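Local coordinates for ATP-dependent 6-phosphofructokinase isozyme 2 (PDB 3UMP), which phosphorylates fructose 6-phosphate to fructose 1,6-bisphosphate with ATP and magnesium, the first committed step of glycolysis, at residues Q91-H96 / Y104-P109; P243-S248 / Y304-R309; S250-G255 / Q290-C295. All coordinates share one frame; numbering follows the deposited sequence.

In the fold
Contact 1 comes first along the chain. It joins the hairpin strands 93-97 and 103-107, at the edge of the four-stranded mixed sheet that runs on into the second subunit. Contact 3 is nested within the chain closed by contact 2: the loop holding 243-248 leads through 250-255 into helix 254-267, and loop 290-295 leads into the C-terminal helix 297-308. Centres of contacts 1 and 3 lie about 14 Å apart, and the two touch. Contact 2 is about 17 Å from contact 3 and about 30 Å from contact 1, centre to centre. Contact 1 thus carries the dimer-forming sheet, contact 3 the cation site beside the ATP phosphates, and loop 243-248 borders the adenine.

Contact 1 (Q91-H96 / Y104-P109); sequences QNLHVH and YRFVMP
Asn92 meets Met108 where the backbone ladder of the hairpin stops. Its CG, anti to the carbonyl carbon (chi1 -68°), brings the amide beside the other strand, and Asn92 OD1 accepts from Met108 N at 2.8 Å in a nearly straight bond of 170°, the donor above the amide plane. ND2 donates to water 1, which donates in turn to Met108 O, so both backbone polar groups of Met108 are served, the N-H directly and the carbonyl through water. A leucine here would probably leave the Met108 N-H without its acceptor and water 1 without its donor, freeing the chain beyond the strand to shift.

Phe106 forms the hydrogen-bonded pair with Leu93, Phe106 N reaching Leu93 O at 2.8 Å. Its ring meets Val95 edge-on, CE1 being 4.1 Å from Val95 CG2, and also meets Phe106 of the second subunit with the planes about 50° apart. Tyr104 closes the next hydrogen-bonded pair, Val95 N lying 2.8 Å from Tyr104 O, and Val95 O sits at the edge of the tyrosine ring. Flat rings and branched aliphatics suit this buried face.

On the other face Arg105 NH1 hydrogen-bonds to Glu25 O of the second subunit, with which Arg105, Phe106 and Val107 form a parallel beta ladder. This chemistry is consistent with an apolar face that meets the second subunit, while the asparagine at its end belongs to the substrate site.

Contact 2 (P243-S248 / Y304-R309); sequences PPPVKS and YAYLSR. With ATP (adenosine-5'-triphosphate), chain C.
The Tyr306 ring is flanked from both sides of its plane: Arg309 NH1 sits over the centre of one face, 3.5 Å above it, while Pro244 CB comes in obliquely from the other side. Water 3 lies in the ring plane at the edge, 3.0 Å from Tyr306 OH. The Arg309 guanidinium has Tyr306 CE1 on one face and Tyr306 O at its edge, and Ser308 OG stands over the centre of the Tyr304 ring. Here the C-terminal helix of the ribokinase-like fold, 297-308, packs on a triple-proline loop that leads from the small antiparallel sheet to helix 254-267.

Pro244 makes the closest approach, its CB 3.5 Å from Tyr306 CE2, and the two side chains pass one another in opposite directions. With CG anti to the backbone N (chi1 169°), the tyrosine extends from the helix along the proline. Leu307 adds a second apolar touch, CD2 lying 4.2 Å from Pro244 CD. No direct hydrogen bond joins the segments; water 3 links Tyr306 OH to Pro243 O, the latter bond being weak. Proline suits a loop that must keep its shape without strand partners, and Pro245 centres an inverse gamma turn. Pro202 of the third subunit packs on both Pro244 and Tyr306.

Arg309 NH1 also donates to Tyr306 O at 3.0 Å, and Arg309 N reaches that oxygen from the opposite face of the carbonyl.

Both ends of the segment border the adenine of ATP: Pro243 CG lies 4.0 Å from ATP N3, and Ser248 CB 3.8 Å from ATP N6.

Contact 3 (S250-G255 / Q290-C295); sequences STVGAG and QGTRLC. With CS (cesium ion), chain F; ATP (adenosine-5'-triphosphate), chain C.
Ser250, Val252, Gly291 and Arg293 turn their backbone carbonyls onto one cesium ion, which occupies the potassium site. Ser250 O stands at 3.2 Å from the metal, while Val252 O and Gly291 O both lie at 3.0 Å from it and Arg293 O at 3.1 Å. Ala286 O and Asn289 O complete the shell. Uncharged oxygens at such long distances suit a large monovalent ion.

The next layer packs against these carbonyls. Ser250 OG, anti to its own nitrogen (chi1 165°), comes within 2.9 Å of Gly291 O, but whether its proton goes there or to Gln103 OE1 is open. Val252 sets CB against Gly291 O, and its CG1 runs alongside Thr292 CG2, 3.9 Å away, a short branched residue fitting between the two loops.

Turns shape the outer layer. Gly291 follows Gln290 in a type II' turn, and its positive phi favours glycine. Gly253, in the type II turn from Thr251 to Ala254, needs glycine doubly, since a side chain would run into Leu294 CD2. It is also the N-cap of helix 254-267, where Gly255 N donates to ATP O2G at 3.1 Å. A CB on Gly255 would collide with ATP O3B, the oxygen bridging the beta and gamma phosphates.

A potassium site beside a helix N-terminus whose backbone N-H meets the gamma phosphate, just ahead of the probable catalytic Asp256, is consistent with the anion hole of the ribokinase family.

Contact 1 (Q91-H96 / Y104-P109)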
loop_
_atom_site.group_PDB
_atom_site.type_symbol
_atom_site.label_atom_id
_atom_site.label_comp_id
_atom_site.label_asym_id
_atom_site.label_seq_id
_atom_site.Cartn_x
_atom_site.Cartn_y
_atom_site.Cartn_z
ATOM N N GLN A 91 -10.277 22.681 0.520
ATOM C CA GLN A 91 -8.994 22.245 1.075
ATOM C C GLN A 91 -8.552 20.916 0.493
ATOM O O GLN A 91 -9.318 19.949 0.496
ATOM C CB GLN A 91 -9.097 22.067 2.588
ATOM C CG GLN A 91 -9.638 23.274 3.349
ATOM C CD GLN A 91 -9.382 23.154 4.839
ATOM O OE1 GLN A 91 -8.242 23.276 5.293
ATOM N NE2 GLN A 91 -10.437 22.894 5.606
ATOM N N ASN A 92 -7.318 20.866 0.003
ATOM C CA ASN A 92 -6.707 19.596 -0.364
ATOM C C ASN A 92 -5.845 19.102 0.795
ATOM O O ASN A 92 -5.554 19.865 1.719
ATOM C CB ASN A 92 -5.877 19.727 -1.643
ATOM C CG ASN A 92 -6.742 20.000 -2.867
ATOM O OD1 ASN A 92 -7.916 19.645 -2.888
ATOM N ND2 ASN A 92 -6.162 20.629 -3.881
ATOM N N LEU A 93 -5.450 17.832 0.747
ATOM C CA LEU A 93 -4.732 17.248 1.874
ATOM C C LEU A 93 -3.440 16.603 1.418
ATOM O O LEU A 93 -3.442 15.760 0.509
ATOM C CB LEU A 93 -5.592 16.209 2.601
ATOM C CG LEU A 93 -4.945 15.559 3.836
ATOM C CD1 LEU A 93 -4.596 16.591 4.893
ATOM C CD2 LEU A 93 -5.826 14.468 4.441
ATOM N N HIS A 94 -2.346 16.988 2.077
ATOM C CA HIS A 94 -1.039 16.412 1.840
ATOM C C HIS A 94 -0.637 15.663 3.103
ATOM O O HIS A 94 -0.549 16.262 4.180
ATOM C CB HIS A 94 -0.041 17.540 1.552
ATOM C CG HIS A 94 1.365 17.069 1.349
ATOM N ND1 HIS A 94 2.196 16.730 2.396
ATOM C CD2 HIS A 94 2.091 16.894 0.219
ATOM C CE1 HIS A 94 3.372 16.360 1.921
ATOM N NE2 HIS A 94 3.333 16.450 0.602
ATOM N N VAL A 95 -0.419 14.356 2.972
ATOM C CA VAL A 95 -0.069 13.522 4.120
ATOM C C VAL A 95 1.337 12.946 3.992
ATOM O O VAL A 95 1.618 12.185 3.068
ATOM C CB VAL A 95 -1.045 12.350 4.295
ATOM C CG1 VAL A 95 -0.694 11.557 5.559
ATOM C CG2 VAL A 95 -2.485 12.849 4.352
ATOM N N HIS A 96 2.213 13.307 4.926
ATOM C CA HIS A 96 3.532 12.683 5.008
ATOM C C HIS A 96 3.491 11.472 5.940
ATOM O O HIS A 96 3.066 11.594 7.082
ATOM C CB HIS A 96 4.568 13.662 5.552
ATOM C CG HIS A 96 5.945 13.081 5.616
ATOM N ND1 HIS A 96 6.799 13.070 4.532
ATOM C CD2 HIS A 96 6.604 12.448 6.617
ATOM C CE1 HIS A 96 7.932 12.483 4.871
ATOM N NE2 HIS A 96 7.837 12.089 6.131
ATOM N N TYR A 104 1.392 11.472 0.377
ATOM C CA TYR A 104 0.149 11.202 -0.334
ATOM C C TYR A 104 -0.601 12.502 -0.528
ATOM O O TYR A 104 -0.702 13.314 0.397
ATOM C CB TYR A 104 -0.707 10.203 0.443
ATOM C CG TYR A 104 -0.090 8.827 0.465
ATOM C CD1 TYR A 104 -0.493 7.848 -0.435
ATOM C CD2 TYR A 104 0.926 8.524 1.352
ATOM C CE1 TYR A 104 0.086 6.601 -0.431
ATOM C CE2 TYR A 104 1.512 7.279 1.361
ATOM C CZ TYR A 104 1.087 6.324 0.466
ATOM O OH TYR A 104 1.668 5.081 0.477
ATOM N N ARG A 105 -1.144 12.693 -1.726
ATOM C CA ARG A 105 -1.731 13.969 -2.089
ATOM C C ARG A 105 -3.158 13.749 -2.573
ATOM O O ARG A 105 -3.373 13.150 -3.626
ATOM C CB ARG A 105 -0.900 14.616 -3.195
ATOM C CG ARG A 105 0.558 14.783 -2.801
ATOM C CD ARG A 105 1.452 14.960 -4.013
ATOM N NE ARG A 105 1.199 16.213 -4.709
ATOM C CZ ARG A 105 1.650 16.495 -5.931
ATOM N NH1 ARG A 105 2.377 15.613 -6.606
ATOM N NH2 ARG A 105 1.366 17.663 -6.479
ATOM N N PHE A 106 -4.120 14.237 -1.802
ATOM C CA PHE A 106 -5.525 14.086 -2.162
ATOM C C PHE A 106 -6.028 15.416 -2.691
ATOM O O PHE A 106 -6.084 16.405 -1.962
ATOM C CB PHE A 106 -6.325 13.579 -0.960
ATOM C CG PHE A 106 -5.785 12.293 -0.401
ATOM C CD1 PHE A 106 -4.896 12.300 0.663
ATOM C CD2 PHE A 106 -6.108 11.082 -0.991
ATOM C CE1 PHE A 106 -4.365 11.112 1.155
ATOM C CE2 PHE A 106 -5.587 9.895 -0.514
ATOM C CZ PHE A 106 -4.706 9.908 0.568
ATOM N N VAL A 107 -6.342 15.423 -3.986
ATOM C CA VAL A 107 -6.707 16.634 -4.709
ATOM C C VAL A 107 -8.198 16.598 -5.062
ATOM O O VAL A 107 -8.644 15.744 -5.833
ATOM C CB VAL A 107 -5.865 16.796 -6.004
ATOM C CG1 VAL A 107 -6.252 18.085 -6.738
ATOM C CG2 VAL A 107 -4.383 16.799 -5.681
ATOM N N MET A 108 -8.951 17.519 -4.469
ATOM C CA MET A 108 -10.396 17.587 -4.624
ATOM C C MET A 108 -10.712 18.862 -5.394
ATOM O O MET A 108 -9.829 19.710 -5.548
ATOM C CB MET A 108 -11.060 17.583 -3.248
ATOM C CG MET A 108 -11.403 16.188 -2.762
ATOM S SD MET A 108 -11.700 16.173 -0.995
ATOM C CE MET A 108 -10.051 16.661 -0.432
ATOM N N PRO A 109 -11.944 18.990 -5.913
ATOM C CA PRO A 109 -12.264 20.171 -6.727
ATOM C C PRO A 109 -12.275 21.460 -5.921
ATOM O O PRO A 109 -12.455 21.446 -4.697
ATOM C CB PRO A 109 -13.684 19.884 -7.230
ATOM C CG PRO A 109 -13.859 18.388 -7.108
ATOM C CD PRO A 109 -13.054 18.013 -5.895
HETATM O O HOH W 1 -7.856 21.313 -6.143
HETATM O O HOH W 2 -10.197 21.470 -2.890
#

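Contact 2 (P243-S248 / Y304-R309)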
loop_
_atom_site.group_PDB
_atom_site.type_symbol
_atom_site.label_atom_id
_atom_site.label_comp_id
_atom_site.label_asym_id
_atom_site.label_seq_id
_atom_site.Cartn_x
_atom_site.Cartn_y
_atom_site.Cartn_z
ATOM N N PRO A 243 17.350 18.124 -17.576
ATOM C CA PRO A 243 18.003 18.614 -16.359
ATOM C C PRO A 243 19.234 17.781 -16.029
ATOM O O PRO A 243 19.405 16.682 -16.557
ATOM C CB PRO A 243 16.930 18.426 -15.276
ATOM C CG PRO A 243 16.023 17.390 -15.791
ATOM C CD PRO A 243 16.074 17.445 -17.297
ATOM N N PRO A 244 20.100 18.310 -15.157
ATOM C CA PRO A 244 21.264 17.549 -14.705
ATOM C C PRO A 244 20.848 16.306 -13.926
ATOM O O PRO A 244 19.720 16.247 -13.431
ATOM C CB PRO A 244 21.987 18.539 -13.779
ATOM C CG PRO A 244 20.976 19.547 -13.412
ATOM C CD PRO A 244 20.086 19.673 -14.603
ATOM N N PRO A 245 21.747 15.316 -13.827
ATOM C CA PRO A 245 21.431 14.045 -13.163
ATOM C C PRO A 245 21.602 14.134 -11.654
ATOM O O PRO A 245 22.614 13.679 -11.103
ATOM C CB PRO A 245 22.437 13.061 -13.778
ATOM C CG PRO A 245 23.595 13.906 -14.222
ATOM C CD PRO A 245 23.037 15.275 -14.545
ATOM N N VAL A 246 20.605 14.732 -11.007
ATOM C CA VAL A 246 20.574 14.882 -9.561
ATOM C C VAL A 246 19.257 14.291 -9.082
ATOM O O VAL A 246 18.240 14.379 -9.780
ATOM C CB VAL A 246 20.670 16.368 -9.142
ATOM C CG1 VAL A 246 20.585 16.516 -7.625
ATOM C CG2 VAL A 246 21.960 16.986 -9.673
ATOM N N LYS A 247 19.288 13.688 -7.898
ATOM C CA LYS A 247 18.141 12.977 -7.337
ATOM C C LYS A 247 16.979 13.894 -6.971
ATOM O O LYS A 247 17.148 14.905 -6.289
ATOM C CB LYS A 247 18.564 12.182 -6.101
ATOM C CG LYS A 247 17.877 10.835 -5.964
ATOM C CD LYS A 247 18.414 10.049 -4.773
ATOM C CE LYS A 247 17.943 10.642 -3.449
ATOM N NZ LYS A 247 18.114 9.680 -2.318
ATOM N N SER A 248 15.787 13.523 -7.419
ATOM C CA SER A 248 14.589 14.249 -7.034
ATOM C C SER A 248 14.187 13.793 -5.635
ATOM O O SER A 248 14.119 12.593 -5.366
ATOM C CB SER A 248 13.471 13.994 -8.049
ATOM O OG SER A 248 12.222 14.469 -7.579
ATOM N N TYR A 304 20.572 26.492 -13.927
ATOM C CA TYR A 304 20.584 27.291 -15.144
ATOM C C TYR A 304 22.001 27.555 -15.663
ATOM O O TYR A 304 22.250 27.466 -16.868
ATOM C CB TYR A 304 19.821 28.600 -14.926
ATOM C CG TYR A 304 19.765 29.503 -16.140
ATOM C CD1 TYR A 304 18.918 29.216 -17.206
ATOM C CD2 TYR A 304 20.542 30.653 -16.211
ATOM C CE1 TYR A 304 18.854 30.046 -18.317
ATOM C CE2 TYR A 304 20.486 31.490 -17.321
ATOM C CZ TYR A 304 19.638 31.181 -18.369
ATOM O OH TYR A 304 19.586 32.011 -19.468
ATOM N N ALA A 305 22.927 27.884 -14.762
ATOM C CA ALA A 305 24.327 28.067 -15.153
ATOM C C ALA A 305 24.910 26.796 -15.774
ATOM O O ALA A 305 25.653 26.855 -16.761
ATOM C CB ALA A 305 25.167 28.510 -13.959
ATOM N N TYR A 306 24.584 25.648 -15.185
ATOM C CA TYR A 306 24.989 24.362 -15.749
ATOM C C TYR A 306 24.394 24.163 -17.146
ATOM O O TYR A 306 25.113 23.859 -18.090
ATOM C CB TYR A 306 24.547 23.222 -14.836
ATOM C CG TYR A 306 24.692 21.846 -15.439
ATOM C CD1 TYR A 306 25.921 21.200 -15.457
ATOM C CD2 TYR A 306 23.593 21.182 -15.975
ATOM C CE1 TYR A 306 26.053 19.939 -15.999
ATOM C CE2 TYR A 306 23.718 19.924 -16.523
ATOM C CZ TYR A 306 24.946 19.308 -16.530
ATOM O OH TYR A 306 25.046 18.055 -17.080
ATOM N N LEU A 307 23.081 24.328 -17.269
ATOM C CA LEU A 307 22.423 24.197 -18.573
ATOM C C LEU A 307 22.976 25.185 -19.603
ATOM O O LEU A 307 22.929 24.930 -20.809
ATOM C CB LEU A 307 20.914 24.386 -18.436
ATOM C CG LEU A 307 20.192 23.373 -17.549
ATOM C CD1 LEU A 307 18.754 23.813 -17.316
ATOM C CD2 LEU A 307 20.252 21.977 -18.166
ATOM N N SER A 308 23.512 26.305 -19.120
ATOM C CA SER A 308 23.992 27.372 -19.990
ATOM C C SER A 308 25.483 27.290 -20.290
ATOM O O SER A 308 26.001 28.086 -21.077
ATOM C CB SER A 308 23.689 28.737 -19.373
ATOM O OG SER A 308 22.297 28.949 -19.266
ATOM N N ARG A 309 26.171 26.335 -19.667
ATOM C CA ARG A 309 27.629 26.263 -19.752
ATOM C C ARG A 309 28.100 26.016 -21.185
ATOM O O ARG A 309 27.300 25.690 -22.065
ATOM C CB ARG A 309 28.157 25.160 -18.837
ATOM C CG ARG A 309 28.089 23.770 -19.460
ATOM C CD ARG A 309 28.245 22.665 -18.412
ATOM N NE ARG A 309 28.245 21.342 -19.033
ATOM C CZ ARG A 309 27.149 20.707 -19.448
ATOM N NH1 ARG A 309 25.950 21.267 -19.308
ATOM N NH2 ARG A 309 27.253 19.508 -20.004
HETATM P PG ATP C . 3.005 19.206 -11.885
HETATM O O1G ATP C . 1.883 20.107 -12.287
HETATM O O2G ATP C . 3.615 19.854 -10.637
HETATM O O3G ATP C . 2.621 17.804 -11.589
HETATM P PB ATP C . 3.871 18.861 -14.457
HETATM O O1B ATP C . 3.385 17.384 -14.543
HETATM O O2B ATP C . 2.947 19.924 -15.117
HETATM O O3B ATP C . 4.132 19.261 -12.940
HETATM P PA ATP C . 6.576 18.119 -15.059
HETATM O O1A ATP C . 6.341 16.859 -14.261
HETATM O O2A ATP C . 7.092 17.873 -16.461
HETATM O O3A ATP C . 5.298 18.996 -15.146
HETATM O "O5'" ATP C . 7.617 19.032 -14.222
HETATM C "C5'" ATP C . 8.123 20.217 -14.749
HETATM C "C4'" ATP C . 9.586 20.349 -14.787
HETATM O "O4'" ATP C . 10.072 19.995 -13.467
HETATM C "C3'" ATP C . 10.238 19.351 -15.642
HETATM O "O3'" ATP C . 10.317 19.779 -16.944
HETATM C "C2'" ATP C . 11.574 19.209 -15.028
HETATM O "O2'" ATP C . 12.338 20.317 -15.273
HETATM C "C1'" ATP C . 11.252 19.218 -13.595
HETATM N N9 ATP C . 11.036 17.874 -13.087
HETATM C C8 ATP C . 9.837 17.285 -12.893
HETATM N N7 ATP C . 10.082 16.047 -12.405
HETATM C C5 ATP C . 11.426 15.870 -12.304
HETATM C C6 ATP C . 12.248 14.825 -11.872
HETATM N N6 ATP C . 11.649 13.543 -11.397
HETATM N N1 ATP C . 13.584 14.992 -11.894
HETATM C C2 ATP C . 14.139 16.135 -12.321
HETATM N N3 ATP C . 13.385 17.157 -12.739
HETATM C C4 ATP C . 12.042 17.042 -12.736
HETATM O O HOH W 3 22.401 16.865 -18.011
#

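Contact 3 (S250-G255 / Q290-C295)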
loop_
_atom_site.group_PDB
_atom_site.type_symbol
_atom_site.label_atom_id
_atom_site.label_comp_id
_atom_site.label_asym_id
_atom_site.label_seq_id
_atom_site.Cartn_x
_atom_site.Cartn_y
_atom_site.Cartn_z
ATOM N N SER A 250 11.385 15.423 -3.951
ATOM C CA SER A 250 9.932 15.456 -4.096
ATOM C C SER A 250 9.512 16.266 -5.325
ATOM O O SER A 250 10.018 17.361 -5.543
ATOM C CB SER A 250 9.288 16.092 -2.863
ATOM O OG SER A 250 7.944 16.458 -3.107
ATOM N N THR A 251 8.575 15.746 -6.111
ATOM C CA THR A 251 8.141 16.440 -7.325
ATOM C C THR A 251 7.044 17.502 -7.196
ATOM O O THR A 251 6.706 18.159 -8.175
ATOM C CB THR A 251 7.715 15.424 -8.403
ATOM O OG1 THR A 251 6.638 14.622 -7.909
ATOM C CG2 THR A 251 8.880 14.530 -8.784
ATOM N N VAL A 252 6.490 17.669 -5.999
ATOM C CA VAL A 252 5.417 18.622 -5.802
ATOM C C VAL A 252 5.914 20.020 -6.145
ATOM O O VAL A 252 6.999 20.422 -5.727
ATOM C CB VAL A 252 4.918 18.602 -4.347
ATOM C CG1 VAL A 252 3.705 19.503 -4.187
ATOM C CG2 VAL A 252 4.597 17.180 -3.922
ATOM N N GLY A 253 5.105 20.755 -6.899
ATOM C CA GLY A 253 5.425 22.115 -7.286
ATOM C C GLY A 253 6.353 22.279 -8.478
ATOM O O GLY A 253 6.722 23.400 -8.812
ATOM N N ALA A 254 6.724 21.180 -9.127
ATOM C CA ALA A 254 7.628 21.267 -10.270
ATOM C C ALA A 254 7.021 22.068 -11.435
ATOM O O ALA A 254 7.676 22.940 -12.022
ATOM C CB ALA A 254 8.020 19.876 -10.739
ATOM N N GLY A 255 5.786 21.744 -11.787
ATOM C CA GLY A 255 5.139 22.399 -12.921
ATOM C C GLY A 255 4.951 23.898 -12.705
ATOM O O GLY A 255 5.272 24.711 -13.575
ATOM N N GLN A 290 12.113 18.869 -0.088
ATOM C CA GLN A 290 11.136 17.965 0.486
ATOM C C GLN A 290 9.748 18.582 0.465
ATOM O O GLN A 290 9.595 19.800 0.482
ATOM C CB GLN A 290 11.517 17.615 1.924
ATOM C CG GLN A 290 12.938 17.103 2.080
ATOM C CD GLN A 290 13.096 15.681 1.588
ATOM O OE1 GLN A 290 12.192 14.860 1.730
ATOM N NE2 GLN A 290 14.248 15.383 1.002
ATOM N N GLY A 291 8.739 17.725 0.417
ATOM C CA GLY A 291 7.358 18.156 0.456
ATOM C C GLY A 291 6.919 19.108 -0.635
ATOM O O GLY A 291 7.187 18.889 -1.813
ATOM N N THR A 292 6.232 20.169 -0.228
ATOM C CA THR A 292 5.635 21.126 -1.154
ATOM C C THR A 292 6.467 22.362 -1.501
ATOM O O THR A 292 6.015 23.203 -2.269
ATOM C CB THR A 292 4.272 21.608 -0.627
ATOM O OG1 THR A 292 4.459 22.273 0.627
ATOM C CG2 THR A 292 3.331 20.433 -0.434
ATOM N N ARG A 293 7.662 22.482 -0.936
ATOM C CA ARG A 293 8.474 23.668 -1.156
ATOM C C ARG A 293 8.761 23.889 -2.633
ATOM O O ARG A 293 9.155 22.975 -3.353
ATOM C CB ARG A 293 9.791 23.553 -0.387
ATOM C CG ARG A 293 9.738 24.094 1.031
ATOM C CD ARG A 293 11.130 24.397 1.563
ATOM N NE ARG A 293 11.967 25.049 0.561
ATOM C CZ ARG A 293 13.251 25.347 0.734
ATOM N NH1 ARG A 293 13.855 25.051 1.876
ATOM N NH2 ARG A 293 13.932 25.940 -0.235
ATOM N N LEU A 294 8.563 25.130 -3.059
ATOM C CA LEU A 294 8.784 25.562 -4.432
ATOM C C LEU A 294 10.255 25.841 -4.701
ATOM O O LEU A 294 11.072 25.840 -3.788
ATOM C CB LEU A 294 7.931 26.786 -4.758
ATOM C CG LEU A 294 6.424 26.580 -4.604
ATOM C CD1 LEU A 294 5.666 27.858 -4.919
ATOM C CD2 LEU A 294 5.945 25.436 -5.482
ATOM N N CYS A 295 10.592 26.047 -5.967
ATOM C CA CYS A 295 11.983 26.312 -6.349
ATOM C C CYS A 295 12.577 27.447 -5.531
ATOM O O CYS A 295 11.874 28.398 -5.194
ATOM C CB CYS A 295 12.061 26.694 -7.828
ATOM S SG CYS A 295 11.002 28.112 -8.310
HETATM CS CS CS F . 9.201 19.943 -3.798
HETATM P PG ATP C . 3.005 19.206 -11.885
HETATM O O1G ATP C . 1.883 20.107 -12.287
HETATM O O2G ATP C . 3.615 19.854 -10.637
HETATM O O3G ATP C . 2.621 17.804 -11.589
HETATM P PB ATP C . 3.871 18.861 -14.457
HETATM O O1B ATP C . 3.385 17.384 -14.543
HETATM O O2B ATP C . 2.947 19.924 -15.117
HETATM O O3B ATP C . 4.132 19.261 -12.940
HETATM P PA ATP C . 6.576 18.119 -15.059
HETATM O O1A ATP C . 6.341 16.859 -14.261
HETATM O O2A ATP C . 7.092 17.873 -16.461
HETATM O O3A ATP C . 5.298 18.996 -15.146
HETATM O "O5'" ATP C . 7.617 19.032 -14.222
HETATM C "C5'" ATP C . 8.123 20.217 -14.749
HETATM C "C4'" ATP C . 9.586 20.349 -14.787
HETATM O "O4'" ATP C . 10.072 19.995 -13.467
HETATM C "C3'" ATP C . 10.238 19.351 -15.642
HETATM O "O3'" ATP C . 10.317 19.779 -16.944
HETATM C "C2'" ATP C . 11.574 19.209 -15.028
HETATM O "O2'" ATP C . 12.338 20.317 -15.273
HETATM C "C1'" ATP C . 11.252 19.218 -13.595
HETATM N N9 ATP C . 11.036 17.874 -13.087
HETATM C C8 ATP C . 9.837 17.285 -12.893
HETATM N N7 ATP C . 10.082 16.047 -12.405
HETATM C C5 ATP C . 11.426 15.870 -12.304
HETATM C C6 ATP C . 12.248 14.825 -11.872
HETATM N N6 ATP C . 11.649 13.543 -11.397
HETATM N N1 ATP C . 13.584 14.992 -11.894
HETATM C C2 ATP C . 14.139 16.135 -12.321
HETATM N N3 ATP C . 13.385 17.157 -12.739
HETATM C C4 ATP C . 12.042 17.042 -12.736
#